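PDB 2F23: anti-cleavage anti-greA transcription factor gfh1 from Thermus thermophilus, which inhibits all catalytic activities of RNA polymerase by partially occluding its substrate-binding site and preventing NTP binding. Local coordinates for residues E81-L95 / K144-G156. Numbering follows the deposited sequence.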
# COMPACT_ATOMS: atom_id res chain seq x y z
N GLU A 81 10.16 14.27 11.28
CA GLU A 81 10.10 15.26 10.22
C GLU A 81 8.77 15.21 9.48
O GLU A 81 8.00 14.26 9.63
CB GLU A 81 11.25 15.04 9.23
CG GLU A 81 12.63 15.40 9.77
CD GLU A 81 13.74 15.27 8.74
OE1 GLU A 81 13.54 15.71 7.59
OE2 GLU A 81 14.82 14.74 9.09
N VAL A 82 8.49 16.25 8.70
CA VAL A 82 7.26 16.30 7.93
C VAL A 82 7.66 16.58 6.48
O VAL A 82 8.56 17.38 6.22
CB VAL A 82 6.30 17.40 8.46
CG1 VAL A 82 6.97 18.75 8.43
CG2 VAL A 82 5.01 17.41 7.64
N ILE A 83 7.01 15.89 5.55
CA ILE A 83 7.32 16.02 4.13
C ILE A 83 6.99 17.37 3.50
O ILE A 83 5.85 17.81 3.52
CB ILE A 83 6.61 14.92 3.31
CG1 ILE A 83 7.02 13.55 3.84
CG2 ILE A 83 6.96 15.06 1.83
CD1 ILE A 83 6.19 12.42 3.31
N GLY A 84 8.02 18.00 2.94
CA GLY A 84 7.84 19.28 2.28
C GLY A 84 8.79 19.38 1.10
O GLY A 84 9.45 18.42 0.73
N LEU A 85 8.84 20.56 0.50
CA LEU A 85 9.72 20.79 -0.63
C LEU A 85 11.15 20.45 -0.19
O LEU A 85 11.61 20.91 0.85
CB LEU A 85 9.61 22.26 -1.05
CG LEU A 85 10.17 22.74 -2.38
CD1 LEU A 85 9.62 21.91 -3.53
CD2 LEU A 85 9.78 24.21 -2.55
N GLY A 86 11.83 19.61 -0.97
CA GLY A 86 13.19 19.23 -0.64
C GLY A 86 13.34 17.93 0.13
O GLY A 86 14.45 17.38 0.23
N SER A 87 12.25 17.42 0.69
CA SER A 87 12.31 16.18 1.46
C SER A 87 12.53 14.94 0.62
O SER A 87 11.91 14.77 -0.43
CB SER A 87 11.03 15.98 2.27
OG SER A 87 10.84 17.00 3.23
N VAL A 88 13.41 14.06 1.10
CA VAL A 88 13.66 12.79 0.45
C VAL A 88 12.86 11.81 1.31
O VAL A 88 13.04 11.75 2.53
CB VAL A 88 15.14 12.40 0.46
CG1 VAL A 88 15.30 10.98 -0.06
CG2 VAL A 88 15.94 13.37 -0.41
N VAL A 89 11.98 11.06 0.67
CA VAL A 89 11.12 10.14 1.39
C VAL A 89 11.31 8.69 0.97
O VAL A 89 11.30 8.37 -0.22
CB VAL A 89 9.64 10.53 1.15
CG1 VAL A 89 8.72 9.78 2.10
CG2 VAL A 89 9.48 12.03 1.30
N GLU A 90 11.48 7.83 1.97
CA GLU A 90 11.61 6.40 1.73
C GLU A 90 10.23 5.81 1.98
O GLU A 90 9.63 6.06 3.03
CB GLU A 90 12.64 5.79 2.69
CG GLU A 90 14.06 6.25 2.42
CD GLU A 90 15.05 5.70 3.41
OE1 GLU A 90 15.01 4.48 3.67
OE2 GLU A 90 15.88 6.48 3.92
N LEU A 91 9.74 5.04 1.01
CA LEU A 91 8.41 4.43 1.07
C LEU A 91 8.49 2.92 0.94
O LEU A 91 9.43 2.38 0.35
CB LEU A 91 7.56 4.96 -0.08
CG LEU A 91 7.41 6.48 -0.22
CD1 LEU A 91 6.87 6.81 -1.60
CD2 LEU A 91 6.50 7.01 0.87
N GLU A 92 7.49 2.23 1.48
CA GLU A 92 7.44 0.78 1.38
C GLU A 92 6.01 0.32 1.19
O GLU A 92 5.13 0.66 1.98
CB GLU A 92 8.02 0.12 2.64
CG GLU A 92 7.93 -1.41 2.60
CD GLU A 92 8.35 -2.06 3.90
OE1 GLU A 92 9.57 -2.11 4.17
OE2 GLU A 92 7.46 -2.50 4.65
N ASP A 93 5.78 -0.45 0.14
CA ASP A 93 4.47 -0.99 -0.18
C ASP A 93 4.17 -2.05 0.88
O ASP A 93 4.89 -3.03 1.01
CB ASP A 93 4.50 -1.62 -1.57
CG ASP A 93 3.14 -2.07 -2.05
OD1 ASP A 93 2.38 -2.63 -1.24
OD2 ASP A 93 2.83 -1.87 -3.25
N PRO A 94 3.10 -1.85 1.67
CA PRO A 94 2.75 -2.81 2.72
C PRO A 94 2.31 -4.18 2.23
O PRO A 94 2.36 -5.16 2.98
CB PRO A 94 1.65 -2.08 3.50
CG PRO A 94 1.01 -1.23 2.46
CD PRO A 94 2.19 -0.69 1.69
N LEU A 95 1.88 -4.26 0.98
CA LEU A 95 1.42 -5.53 0.42
C LEU A 95 2.52 -6.33 -0.29
O LEU A 95 2.51 -7.56 -0.24
CB LEU A 95 0.26 -5.29 -0.56
CG LEU A 95 -1.09 -4.82 0.00
CD1 LEU A 95 -1.63 -5.86 0.98
CD2 LEU A 95 -0.94 -3.47 0.69
N LYS A 144 3.76 3.95 -12.48
CA LYS A 144 3.41 2.55 -12.68
C LYS A 144 1.95 2.32 -12.28
O LYS A 144 1.46 1.19 -12.32
CB LYS A 144 4.31 1.65 -11.83
CG LYS A 144 5.80 1.95 -11.95
CD LYS A 144 6.29 1.80 -13.38
CE LYS A 144 7.78 2.10 -13.48
NZ LYS A 144 8.28 1.97 -14.88
N GLY A 145 1.27 3.39 -11.89
CA GLY A 145 -0.12 3.27 -11.50
C GLY A 145 -0.34 3.59 -10.03
O GLY A 145 0.57 4.07 -9.35
N LYS A 146 -1.55 3.33 -9.55
CA LYS A 146 -1.92 3.60 -8.16
C LYS A 146 -1.37 2.51 -7.24
O LYS A 146 -1.61 1.33 -7.46
CB LYS A 146 -3.44 3.68 -8.04
CG LYS A 146 -3.97 4.08 -6.67
CD LYS A 146 -5.49 4.01 -6.65
CE LYS A 146 -6.08 4.48 -5.32
NZ LYS A 146 -5.83 5.93 -5.08
N ARG A 147 -0.65 2.93 -6.21
CA ARG A 147 -0.07 1.99 -5.26
C ARG A 147 -0.15 2.56 -3.85
O ARG A 147 -0.19 3.78 -3.67
CB ARG A 147 1.39 1.72 -5.61
CG ARG A 147 1.61 1.05 -6.96
CD ARG A 147 1.88 -0.44 -6.84
NE ARG A 147 0.69 -1.25 -6.57
CZ ARG A 147 0.13 -1.41 -5.38
NH1 ARG A 147 0.64 -0.82 -4.30
NH2 ARG A 147 -0.94 -2.19 -5.25
N GLU A 148 -0.18 1.68 -2.86
CA GLU A 148 -0.24 2.10 -1.46
C GLU A 148 1.15 2.00 -0.84
O GLU A 148 1.84 0.99 -1.01
CB GLU A 148 -1.23 1.23 -0.69
CG GLU A 148 -1.24 1.44 0.81
CD GLU A 148 -2.37 0.71 1.51
OE1 GLU A 148 -3.44 1.31 1.73
OE2 GLU A 148 -2.18 -0.48 1.83
N PHE A 149 1.57 3.05 -0.14
CA PHE A 149 2.89 3.07 0.49
C PHE A 149 2.86 3.58 1.92
O PHE A 149 2.08 4.46 2.26
CB PHE A 149 3.86 3.97 -0.27
CG PHE A 149 4.24 3.46 -1.63
CD1 PHE A 149 3.56 3.91 -2.76
CD2 PHE A 149 5.28 2.55 -1.77
CE1 PHE A 149 3.92 3.45 -4.02
CE2 PHE A 149 5.64 2.09 -3.04
CZ PHE A 149 4.96 2.54 -4.16
N ARG A 150 3.73 3.01 2.74
CA ARG A 150 3.88 3.44 4.12
C ARG A 150 5.13 4.30 4.12
O ARG A 150 6.12 3.95 3.48
CB ARG A 150 4.08 2.24 5.04
CG ARG A 150 4.38 2.59 6.49
CD ARG A 150 4.38 1.34 7.35
NE ARG A 150 5.43 0.41 6.94
CZ ARG A 150 6.67 0.42 7.42
NH1 ARG A 150 7.02 1.32 8.33
NH2 ARG A 150 7.56 -0.47 6.99
N VAL A 151 5.09 5.44 4.80
CA VAL A 151 6.24 6.33 4.87
C VAL A 151 7.19 5.75 5.91
O VAL A 151 6.85 5.65 7.09
CB VAL A 151 5.83 7.76 5.29
CG1 VAL A 151 7.06 8.65 5.38
CG2 VAL A 151 4.83 8.32 4.29
N VAL A 152 8.39 5.36 5.47
CA VAL A 152 9.37 4.75 6.36
C VAL A 152 10.39 5.73 6.93
O VAL A 152 10.81 5.60 8.09
CB VAL A 152 10.11 3.61 5.63
CG1 VAL A 152 11.21 3.04 6.51
CG2 VAL A 152 9.12 2.53 5.25
N ALA A 153 10.80 6.70 6.12
CA ALA A 153 11.78 7.69 6.55
C ALA A 153 11.65 8.98 5.77
O ALA A 153 11.20 8.98 4.62
CB ALA A 153 13.19 7.12 6.37
N ILE A 154 12.04 10.09 6.40
CA ILE A 154 12.00 11.41 5.77
C ILE A 154 13.28 12.12 6.19
O ILE A 154 13.60 12.18 7.38
CB ILE A 154 10.81 12.25 6.27
CG1 ILE A 154 9.49 11.55 5.95
CG2 ILE A 154 10.85 13.65 5.62
CD1 ILE A 154 8.29 12.17 6.64
N HIS A 155 14.02 12.65 5.22
CA HIS A 155 15.24 13.37 5.55
C HIS A 155 15.65 14.33 4.45
O HIS A 155 14.99 14.41 3.41
CB HIS A 155 16.39 12.39 5.82
CG HIS A 155 16.61 11.39 4.72
ND1 HIS A 155 16.01 10.15 4.73
CD2 HIS A 155 17.34 11.45 3.59
CE1 HIS A 155 16.37 9.49 3.64
NE2 HIS A 155 17.17 10.26 2.93
N GLY A 156 16.73 15.05 4.68
CA GLY A 156 17.21 16.00 3.69
C GLY A 156 18.05 15.30 2.64
O GLY A 156 18.27 14.07 2.77
OXT GLY A 156 18.49 15.96 1.68
O HOH W 1 17.15 18.55 0.89
O HOH W 2 5.03 -1.10 4.43
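Glu92 and Arg150 stand side by side, pointing the same way from a hydrogen-bonded antiparallel pair, and their ends close a salt bridge of 3.1 Å between Glu92 OE2 and Arg150 NH2. OE2 lies at the guanidinium edge, in its plane, while the carboxylate is turned 78° to it, and NH2 meets OE2 from above the carboxylate plane. Val152 CG2 lies over one guanidinium face, toward its rim, and a water donating to Glu92 O and OE2 while accepting from Arg150 NE ties the pair to the backbone. Just past strand 88-92, Asp93 OD2 forms a salt bridge with Arg147 NH1 (2.6 Å), carboxylate and guanidinium planes 27° apart; Arg147 reaches it through bends at chi2 and chi3. Asp93 OD1 accepts from Leu95 N, an Asx turn. At the other end His155, with CG wedged between its backbone N and carbonyl carbon (chi1 53°), lays its ring over Val88 O and turns its CE1 edge to Glu90 OE2. Val152 and Ala153 both face Glu90, a classic beta bulge: Val152 N bonds Glu90 O at 2.8 Å, Ala153 N only weakly. On the opposite face Ile154 CD1 presses Ile83 CG1 tightly (3.4 Å), and Leu91 CB meets Phe149 CD2 at 3.7 Å. In the FKBP-like C-terminal sheet of this GreA/GreB relative, 88-92 is the middle strand, bordered by 99-105, and 145-155 is bordered by 137-142; Leu100 and Leu140 from these neighbours pack on Phe149, while Pro94 and Leu95 join the sheet to helix 46-71 of the predicted coiled coil.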